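Local coordinates for plasmid pRiA4b Orf3-like domain-containing protein (Methanosarcina mazei, PDB 2I1S), which is of unknown function but belongs to the plasmid pRiA4b ORF-3-like family and is built round a mixed, largely antiparallel beta-sheet, at residues E54-N59 against L65-A70; D92-T95 against E100-Y103; L102-Y105 against D109-Q112; K39-V44 against V113-E118. All coordinates share one frame; numbering follows the deposited sequence.

Interaction 1. Residues E54-N59 against L65-A70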
# COMPACT_ATOMS: atom_id res chain seq x y z
N GLU A 54 -2.40 3.61 -9.87
CA GLU A 54 -2.73 5.04 -9.82
C GLU A 54 -3.28 5.41 -8.46
O GLU A 54 -3.72 4.54 -7.72
CB GLU A 54 -3.65 5.48 -10.96
CG GLU A 54 -5.10 5.12 -10.81
CD GLU A 54 -5.96 5.87 -11.82
OE1 GLU A 54 -5.38 6.64 -12.63
OE2 GLU A 54 -7.21 5.69 -11.81
N PHE A 55 -3.15 6.69 -8.12
CA PHE A 55 -3.74 7.28 -6.95
C PHE A 55 -4.97 8.10 -7.39
O PHE A 55 -4.99 8.67 -8.50
CB PHE A 55 -2.77 8.23 -6.24
CG PHE A 55 -1.45 7.59 -5.84
CD1 PHE A 55 -1.26 7.10 -4.55
CD2 PHE A 55 -0.39 7.50 -6.76
CE1 PHE A 55 -0.04 6.51 -4.18
CE2 PHE A 55 0.83 6.92 -6.40
CZ PHE A 55 0.99 6.41 -5.08
N GLU A 56 -6.00 8.10 -6.55
CA GLU A 56 -7.12 9.03 -6.64
C GLU A 56 -7.13 9.84 -5.34
O GLU A 56 -7.19 9.28 -4.25
CB GLU A 56 -8.45 8.28 -6.70
CG GLU A 56 -8.84 7.72 -8.05
CD GLU A 56 -10.22 7.05 -8.01
OE1 GLU A 56 -10.94 7.14 -6.96
OE2 GLU A 56 -10.58 6.43 -9.05
N MET A 57 -7.10 11.16 -5.44
CA MET A 57 -7.13 12.03 -4.25
C MET A 57 -7.83 13.35 -4.59
O MET A 57 -7.68 13.87 -5.70
CB MET A 57 -5.69 12.24 -3.74
CG MET A 57 -5.56 13.01 -2.45
SD MET A 57 -4.01 12.69 -1.59
CE MET A 57 -4.60 13.11 0.02
N VAL A 58 -8.62 13.87 -3.64
CA VAL A 58 -9.09 15.27 -3.70
C VAL A 58 -7.90 16.27 -3.67
O VAL A 58 -7.01 16.18 -2.80
CB VAL A 58 -10.07 15.60 -2.52
CG1 VAL A 58 -10.26 17.09 -2.37
CG2 VAL A 58 -11.41 14.91 -2.73
N ASN A 59 -7.90 17.21 -4.61
CA ASN A 59 -6.91 18.27 -4.64
C ASN A 59 -7.37 19.44 -3.74
O ASN A 59 -8.40 20.04 -3.99
CB ASN A 59 -6.68 18.67 -6.09
CG ASN A 59 -5.68 19.83 -6.26
OD1 ASN A 59 -5.16 20.40 -5.30
ND2 ASN A 59 -5.44 20.19 -7.52
N LEU A 65 -11.48 15.78 -7.48
CA LEU A 65 -10.76 14.51 -7.39
C LEU A 65 -9.74 14.40 -8.53
O LEU A 65 -10.11 14.33 -9.69
CB LEU A 65 -11.77 13.34 -7.44
CG LEU A 65 -11.30 11.88 -7.15
CD1 LEU A 65 -11.02 11.62 -5.65
CD2 LEU A 65 -12.29 10.84 -7.68
N ASP A 66 -8.45 14.41 -8.19
CA ASP A 66 -7.37 14.23 -9.18
C ASP A 66 -6.94 12.77 -9.29
O ASP A 66 -6.85 12.08 -8.28
CB ASP A 66 -6.13 15.06 -8.80
CG ASP A 66 -6.33 16.56 -9.00
OD1 ASP A 66 -7.33 16.97 -9.66
OD2 ASP A 66 -5.47 17.33 -8.53
N LYS A 67 -6.66 12.32 -10.50
CA LYS A 67 -6.02 11.04 -10.73
C LYS A 67 -4.51 11.27 -10.91
O LYS A 67 -4.10 12.10 -11.74
CB LYS A 67 -6.57 10.36 -11.99
CG LYS A 67 -7.91 9.66 -11.83
CD LYS A 67 -8.06 8.59 -12.95
CE LYS A 67 -9.30 7.67 -12.77
NZ LYS A 67 -10.60 8.37 -13.02
N ILE A 68 -3.70 10.53 -10.15
CA ILE A 68 -2.25 10.72 -10.19
C ILE A 68 -1.56 9.39 -10.53
O ILE A 68 -1.81 8.39 -9.88
CB ILE A 68 -1.71 11.30 -8.84
CG1 ILE A 68 -2.47 12.57 -8.44
CG2 ILE A 68 -0.21 11.53 -8.89
CD1 ILE A 68 -2.51 12.76 -6.93
N GLY A 69 -0.70 9.38 -11.55
CA GLY A 69 -0.07 8.15 -11.97
C GLY A 69 1.05 8.39 -12.95
O GLY A 69 1.50 9.53 -13.13
N ALA A 70 1.53 7.32 -13.56
CA ALA A 70 2.70 7.40 -14.43
C ALA A 70 2.53 8.38 -15.59
O ALA A 70 1.46 8.49 -16.18
CB ALA A 70 3.10 6.02 -14.94
O HOH W 1 -7.77 19.70 -9.58
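Phe55 and Ile68 face each other as an antiparallel hydrogen-bonded pair, each N-H answering the other's carbonyl. Phe55 N reaches Ile68 O at 2.8 Å, nearly straight at 173° and in the carbonyl plane; that same oxygen also lies at the edge of the Phe55 ring. Two residues on, Met57 N gives to Asp66 O (3.0 Å) and Asp66 N returns a more bent bond, 149° at the hydrogen, to Met57 O. The segments are the two arms of a beta hairpin, flanked in the sheet by strands 100-105 and 82-84. Toward the turn, Asp66 OD2 is satisfied by Tyr93 OH, while a water 2.8 Å from Asp66 OD1 also accepts a hydrogen bond from Asn59 ND2; Asn59 OD1 accepts from Lys61 N. On the opposite face Lys67 runs alongside Glu56. Glu54 CG sits between its backbone N and carbonyl carbon (chi1 77°) and the chain then runs extended, bringing the carboxylate across Lys67 CD and CE. Lys67 NZ stays 4.5 Å from Glu54 OE2 and 4.4 Å from Glu56 OE2, short of a salt bridge with either. An alanine in place of Glu54 would probably uncover the Lys67 methylenes and remove one negative charge near its ammonium.

Interaction 2. Residues D92-T95 against E100-Y103; sequences DYFT and EALY
The Phe94 ring meets Ala101 obliquely: its far corner, CZ, stands 3.8 Å from Ala101 CB. Beside it Phe94 CE2 comes within 4.3 Å of Glu100 C, so neighbouring ring atoms touch two successive residues, Glu100 and Ala101. The Phe94 side chain also touches Met57 from strand 53-58, Val115 and Leu117 from strand 111-122, and Phe34 from helix 34-44. Phe94 sets off across the gap with CG anti to its carbonyl carbon (chi1 -72°), which carries the ring toward the strand although its backbone stays well clear: the nearest CA atoms, Phe94 and Glu100, are 7.3 Å apart. Ala101 points its methyl toward the ring, and the small side chain lets the aromatic corner come close to the strand. No hydrogen bond joins the two segments; the contact is apolar and buried. The alternation of the strand turns Glu100 away from the ring, and its OE2 forms a salt bridge with Arg116 NE. An aromatic residue just past the short helix 90-93 thus packs onto the beginning of strand 100-105, an apolar contact of a connecting segment with one face of a beta-sheet.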
# COMPACT_ATOMS: atom_id res chain seq x y z
N ASP A 92 1.58 18.86 -1.41
CA ASP A 92 0.59 19.65 -2.14
C ASP A 92 -0.84 19.11 -1.97
O ASP A 92 -1.80 19.83 -2.25
CB ASP A 92 0.96 19.69 -3.62
CG ASP A 92 2.14 20.63 -3.90
OD1 ASP A 92 2.24 21.69 -3.23
OD2 ASP A 92 2.96 20.29 -4.79
N TYR A 93 -0.96 17.87 -1.49
CA TYR A 93 -2.25 17.18 -1.37
C TYR A 93 -2.68 16.82 0.05
O TYR A 93 -3.82 17.11 0.45
CB TYR A 93 -2.25 15.91 -2.21
CG TYR A 93 -2.46 16.16 -3.68
CD1 TYR A 93 -3.73 16.16 -4.23
CD2 TYR A 93 -1.38 16.34 -4.53
CE1 TYR A 93 -3.93 16.37 -5.57
CE2 TYR A 93 -1.56 16.56 -5.88
CZ TYR A 93 -2.84 16.58 -6.40
OH TYR A 93 -3.04 16.80 -7.75
N PHE A 94 -1.81 16.15 0.80
CA PHE A 94 -2.12 15.72 2.16
C PHE A 94 -2.02 16.87 3.14
O PHE A 94 -1.00 17.56 3.24
CB PHE A 94 -1.19 14.58 2.62
CG PHE A 94 -1.46 13.24 1.96
CD1 PHE A 94 -0.76 12.87 0.80
CD2 PHE A 94 -2.35 12.33 2.53
CE1 PHE A 94 -0.99 11.64 0.19
CE2 PHE A 94 -2.58 11.10 1.94
CZ PHE A 94 -1.89 10.74 0.76
N THR A 95 -3.10 17.09 3.87
CA THR A 95 -3.10 17.98 5.01
C THR A 95 -3.93 17.27 6.08
O THR A 95 -4.43 16.16 5.85
CB THR A 95 -3.71 19.37 4.67
OG1 THR A 95 -5.12 19.37 4.92
CG2 THR A 95 -3.43 19.76 3.20
N GLU A 100 -6.75 11.56 3.22
CA GLU A 100 -6.89 10.26 2.58
C GLU A 100 -6.71 10.22 1.04
O GLU A 100 -7.13 11.14 0.34
CB GLU A 100 -8.22 9.63 3.00
CG GLU A 100 -8.18 8.09 3.06
CD GLU A 100 -9.34 7.52 3.86
OE1 GLU A 100 -10.50 7.79 3.47
OE2 GLU A 100 -9.09 6.80 4.86
N ALA A 101 -6.06 9.16 0.55
CA ALA A 101 -5.94 8.87 -0.89
C ALA A 101 -6.38 7.44 -1.12
O ALA A 101 -6.35 6.62 -0.20
CB ALA A 101 -4.49 8.98 -1.33
N LEU A 102 -6.79 7.15 -2.34
CA LEU A 102 -6.93 5.76 -2.78
C LEU A 102 -5.85 5.36 -3.81
O LEU A 102 -5.68 6.02 -4.84
CB LEU A 102 -8.33 5.50 -3.32
CG LEU A 102 -8.59 4.04 -3.71
CD1 LEU A 102 -8.69 3.09 -2.49
CD2 LEU A 102 -9.85 3.98 -4.60
N TYR A 103 -5.15 4.28 -3.53
CA TYR A 103 -4.13 3.71 -4.42
C TYR A 103 -4.64 2.40 -5.00
O TYR A 103 -4.95 1.49 -4.25
CB TYR A 103 -2.85 3.45 -3.63
CG TYR A 103 -1.71 2.74 -4.32
CD1 TYR A 103 -0.83 3.43 -5.16
CD2 TYR A 103 -1.45 1.40 -4.09
CE1 TYR A 103 0.26 2.78 -5.77
CE2 TYR A 103 -0.35 0.74 -4.69
CZ TYR A 103 0.50 1.44 -5.52
OH TYR A 103 1.63 0.80 -6.09

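Interaction 3. Residues L102-Y105 against D109-Q112; sequences LYTY and DNWQ
Thr104 and Gln112 stand side by side and point the same way, a non-hydrogen-bonded antiparallel pair with Thr104 OG1 3.7 Å from Gln112 CG. The hydroxyl and Gln112 NE2 are joined through one water, 2.7 Å from OG1 and 3.1 Å from NE2, which accepts from the amide. Thr104 holds OG1 anti to its carbonyl carbon (chi1 -55°), and its CG2 on the other branch meets Asn110 OD1 at 3.3 Å. Leu102 crosses Gln112 at a slant, CD2 against NE2 and CD1 against CB. On the reverse face Tyr105 and Trp111 also cross at a slant, Tyr105 CD2 4.1 Å from Trp111 CD1. Asp109 CB sits over one face of the Trp111 ring, offset toward the rim. In the backbone, Tyr105 N gives a bond of 2.9 Å to Trp111 O; the return bond, Trp111 N to Tyr105 O, is weak at 134°. Trp47 meets both rings, and Tyr105 OH bonds to Glu142 OE2. A valine in place of Thr104 would probably deprive the water of its hydroxyl partner and leave the Gln112 amide less firmly placed. Near its turn, this hairpin of strands 100-105 and 111-122 thus divides its chemistry: a water-bridged polar row with Leu102 at its side on one face, and aromatic packing on the other, consistent with one solvent-accessible and one buried side.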
# COMPACT_ATOMS: atom_id res chain seq x y z
N LEU A 102 -6.79 7.15 -2.34
CA LEU A 102 -6.93 5.76 -2.78
C LEU A 102 -5.85 5.36 -3.81
O LEU A 102 -5.68 6.02 -4.84
CB LEU A 102 -8.33 5.50 -3.32
CG LEU A 102 -8.59 4.04 -3.71
CD1 LEU A 102 -8.69 3.09 -2.49
CD2 LEU A 102 -9.85 3.98 -4.60
N TYR A 103 -5.15 4.28 -3.53
CA TYR A 103 -4.13 3.71 -4.42
C TYR A 103 -4.64 2.40 -5.00
O TYR A 103 -4.95 1.49 -4.25
CB TYR A 103 -2.85 3.45 -3.63
CG TYR A 103 -1.71 2.74 -4.32
CD1 TYR A 103 -0.83 3.43 -5.16
CD2 TYR A 103 -1.45 1.40 -4.09
CE1 TYR A 103 0.26 2.78 -5.77
CE2 TYR A 103 -0.35 0.74 -4.69
CZ TYR A 103 0.50 1.44 -5.52
OH TYR A 103 1.63 0.80 -6.09
N THR A 104 -4.70 2.32 -6.32
CA THR A 104 -5.00 1.08 -7.01
C THR A 104 -3.72 0.54 -7.70
O THR A 104 -2.98 1.27 -8.36
CB THR A 104 -6.16 1.29 -8.04
OG1 THR A 104 -7.30 1.84 -7.36
CG2 THR A 104 -6.58 -0.03 -8.74
N TYR A 105 -3.47 -0.75 -7.51
CA TYR A 105 -2.35 -1.43 -8.12
C TYR A 105 -2.90 -2.74 -8.73
O TYR A 105 -3.62 -3.49 -8.05
CB TYR A 105 -1.27 -1.71 -7.07
CG TYR A 105 -0.19 -2.67 -7.55
CD1 TYR A 105 0.64 -2.32 -8.64
CD2 TYR A 105 -0.03 -3.93 -6.96
CE1 TYR A 105 1.64 -3.19 -9.12
CE2 TYR A 105 0.97 -4.81 -7.41
CZ TYR A 105 1.80 -4.44 -8.52
OH TYR A 105 2.81 -5.28 -9.01
N ASP A 109 -6.46 -7.67 -10.99
CA ASP A 109 -6.84 -8.06 -9.63
C ASP A 109 -7.47 -6.91 -8.83
O ASP A 109 -8.25 -7.17 -7.90
CB ASP A 109 -5.63 -8.63 -8.86
CG ASP A 109 -5.30 -10.09 -9.21
OD1 ASP A 109 -5.78 -10.63 -10.24
OD2 ASP A 109 -4.56 -10.72 -8.44
N ASN A 110 -7.12 -5.67 -9.16
CA ASN A 110 -7.75 -4.46 -8.60
C ASN A 110 -7.49 -4.34 -7.08
O ASN A 110 -8.40 -4.29 -6.25
CB ASN A 110 -9.25 -4.37 -9.02
CG ASN A 110 -9.93 -3.01 -8.64
OD1 ASN A 110 -9.31 -1.94 -8.69
ND2 ASN A 110 -11.22 -3.07 -8.27
N TRP A 111 -6.22 -4.38 -6.72
CA TRP A 111 -5.84 -4.16 -5.33
C TRP A 111 -5.97 -2.69 -5.02
O TRP A 111 -5.48 -1.84 -5.78
CB TRP A 111 -4.38 -4.58 -5.06
CG TRP A 111 -4.07 -6.04 -5.40
CD1 TRP A 111 -3.16 -6.47 -6.31
CD2 TRP A 111 -4.66 -7.22 -4.82
NE1 TRP A 111 -3.15 -7.85 -6.35
CE2 TRP A 111 -4.05 -8.34 -5.44
CE3 TRP A 111 -5.65 -7.44 -3.83
CZ2 TRP A 111 -4.39 -9.67 -5.11
CZ3 TRP A 111 -6.00 -8.76 -3.51
CH2 TRP A 111 -5.36 -9.87 -4.14
N GLN A 112 -6.57 -2.41 -3.87
CA GLN A 112 -6.75 -1.02 -3.42
C GLN A 112 -6.21 -0.84 -2.04
O GLN A 112 -6.56 -1.57 -1.11
CB GLN A 112 -8.21 -0.63 -3.47
CG GLN A 112 -8.76 -0.55 -4.91
CD GLN A 112 -10.23 -0.30 -4.93
OE1 GLN A 112 -10.99 -0.92 -4.19
NE2 GLN A 112 -10.66 0.62 -5.77
O HOH W 2 -9.77 2.03 -8.34

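Interaction 4. Residues K39-V44 against V113-E118; sequences KAIQAV and VKVRLE
Helix 34-44 packs on one face of the beta-sheet, and Ile41 is the helix residue that reaches strand 111-122 within these segments. Its two branches part toward two valines. CG2 meets Val113 CG2 at 4.2 Å, the two side chains sliding past each other in opposite directions; the longer arm carries CD1 to Val115 CG2 at 4.1 Å, and there the side chains cross at an angle. Ile41 sends CG1 anti to its carbonyl carbon (chi1 -57°) and stays extended to CD1 (chi2 172°), which gives it the reach to serve the second valine. Val113 and Val115 are two residues apart on the strand, so both turn their side chains to the helix side, while the intervening Lys114 goes to the other face. Each valine uses the same branch, CG2, which lies anti to its carbonyl carbon. This is a helix packed on a largely antiparallel sheet, with the strand's alternation supplying the apolar stripe; even the closest CA atoms, Ile41 and Val113, are 8.4 Å apart, and no hydrogen bond crosses between the segments. All three touching residues are buried, and the centre of the contact lies about 4 Å from the centre of the chain. Neighbouring strands extend the same surface: Tyr103 touches both Ile41 and Val113, and Ala101 and Leu13 touch Val115. Along the helix, Val44 packs on Leu13 and Ile26, while Gln42 NE2 bonds to Tyr103 OH and its OE1 accepts from Asp49 N.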
# COMPACT_ATOMS: atom_id res chain seq x y z
N LYS A 39 6.41 3.57 -4.56
CA LYS A 39 7.51 2.65 -4.22
C LYS A 39 7.52 2.18 -2.76
O LYS A 39 8.01 1.10 -2.47
CB LYS A 39 8.86 3.24 -4.59
CG LYS A 39 9.03 3.40 -6.07
CD LYS A 39 10.31 4.13 -6.36
CE LYS A 39 10.50 4.29 -7.85
NZ LYS A 39 11.56 5.33 -8.16
N ALA A 40 7.00 3.00 -1.85
CA ALA A 40 7.01 2.66 -0.42
C ALA A 40 5.88 1.65 -0.14
O ALA A 40 6.06 0.64 0.55
CB ALA A 40 6.87 3.93 0.45
N ILE A 41 4.72 1.92 -0.72
CA ILE A 41 3.64 0.93 -0.85
C ILE A 41 4.10 -0.43 -1.41
O ILE A 41 3.81 -1.49 -0.81
CB ILE A 41 2.38 1.51 -1.63
CG1 ILE A 41 1.85 2.77 -0.95
CG2 ILE A 41 1.25 0.43 -1.69
CD1 ILE A 41 0.73 3.51 -1.79
N GLN A 42 4.80 -0.43 -2.54
CA GLN A 42 5.28 -1.70 -3.11
C GLN A 42 6.14 -2.46 -2.11
O GLN A 42 6.08 -3.70 -2.04
CB GLN A 42 6.08 -1.49 -4.42
CG GLN A 42 5.28 -1.03 -5.63
CD GLN A 42 4.26 -2.04 -6.08
OE1 GLN A 42 4.59 -3.12 -6.50
NE2 GLN A 42 2.99 -1.66 -6.02
N ALA A 43 6.96 -1.70 -1.37
CA ALA A 43 7.91 -2.22 -0.40
C ALA A 43 7.24 -2.85 0.80
O ALA A 43 7.55 -4.00 1.13
CB ALA A 43 8.86 -1.12 0.05
N VAL A 44 6.27 -2.15 1.40
CA VAL A 44 5.58 -2.64 2.62
C VAL A 44 4.67 -3.82 2.36
O VAL A 44 4.48 -4.66 3.26
CB VAL A 44 4.82 -1.53 3.47
CG1 VAL A 44 5.77 -0.52 3.96
CG2 VAL A 44 3.66 -0.88 2.69
N VAL A 113 -5.34 0.15 -1.91
CA VAL A 113 -4.77 0.48 -0.64
C VAL A 113 -5.31 1.86 -0.22
O VAL A 113 -5.20 2.80 -1.00
CB VAL A 113 -3.25 0.51 -0.71
CG1 VAL A 113 -2.65 0.93 0.67
CG2 VAL A 113 -2.70 -0.84 -1.22
N LYS A 114 -5.92 1.95 0.96
CA LYS A 114 -6.30 3.24 1.56
C LYS A 114 -5.08 3.86 2.17
O LYS A 114 -4.30 3.19 2.90
CB LYS A 114 -7.36 3.09 2.65
CG LYS A 114 -8.76 2.76 2.22
CD LYS A 114 -9.61 2.57 3.52
CE LYS A 114 -11.13 2.90 3.35
NZ LYS A 114 -11.93 1.69 2.97
N VAL A 115 -4.87 5.12 1.89
CA VAL A 115 -3.70 5.83 2.45
C VAL A 115 -4.29 6.94 3.31
O VAL A 115 -5.05 7.78 2.83
CB VAL A 115 -2.73 6.39 1.36
CG1 VAL A 115 -1.52 7.03 2.01
CG2 VAL A 115 -2.31 5.30 0.35
N ARG A 116 -4.00 6.90 4.60
CA ARG A 116 -4.50 7.89 5.51
C ARG A 116 -3.33 8.55 6.25
O ARG A 116 -2.53 7.86 6.86
CB ARG A 116 -5.50 7.23 6.48
CG ARG A 116 -5.76 8.02 7.75
CD ARG A 116 -6.97 8.94 7.61
NE ARG A 116 -8.21 8.18 7.40
CZ ARG A 116 -9.16 8.02 8.32
NH1 ARG A 116 -9.05 8.55 9.55
NH2 ARG A 116 -10.24 7.31 8.01
N LEU A 117 -3.21 9.86 6.11
CA LEU A 117 -2.35 10.68 6.98
C LEU A 117 -2.88 10.75 8.42
O LEU A 117 -3.98 11.23 8.66
CB LEU A 117 -2.22 12.11 6.42
CG LEU A 117 -1.26 13.11 7.08
CD1 LEU A 117 0.22 12.73 6.89
CD2 LEU A 117 -1.55 14.51 6.56
N GLU A 118 -2.09 10.26 9.39
CA GLU A 118 -2.50 10.38 10.79
C GLU A 118 -1.81 11.54 11.50
O GLU A 118 -2.45 12.22 12.30
CB GLU A 118 -2.26 9.07 11.55
CG GLU A 118 -3.25 7.96 11.18
CD GLU A 118 -2.92 6.62 11.84
OE1 GLU A 118 -1.71 6.34 12.09
OE2 GLU A 118 -3.87 5.83 12.08

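In the fold
From the N terminus, helix 34-44 opens interaction 4, whose long loop closes only at strand 111-122 and encloses the other three contacts. Within it, interaction 1 closes first, as the hairpin 53-58/65-69. Interaction 2 follows in series, from the end of helix 90-93 to strand 100-105, and interaction 3 begins on the residues where interaction 2 ends, Leu102 and Tyr103, closing the next hairpin. None of the loops crosses another outright. Strand 100-105 ties the two hairpins together, pairing with 53-58 through Glu56 N and Leu102 O, and with 111-122 through Tyr103 O and Val113 N. Phe55 touches Ile41 and Tyr103, linking the first hairpin to the helix.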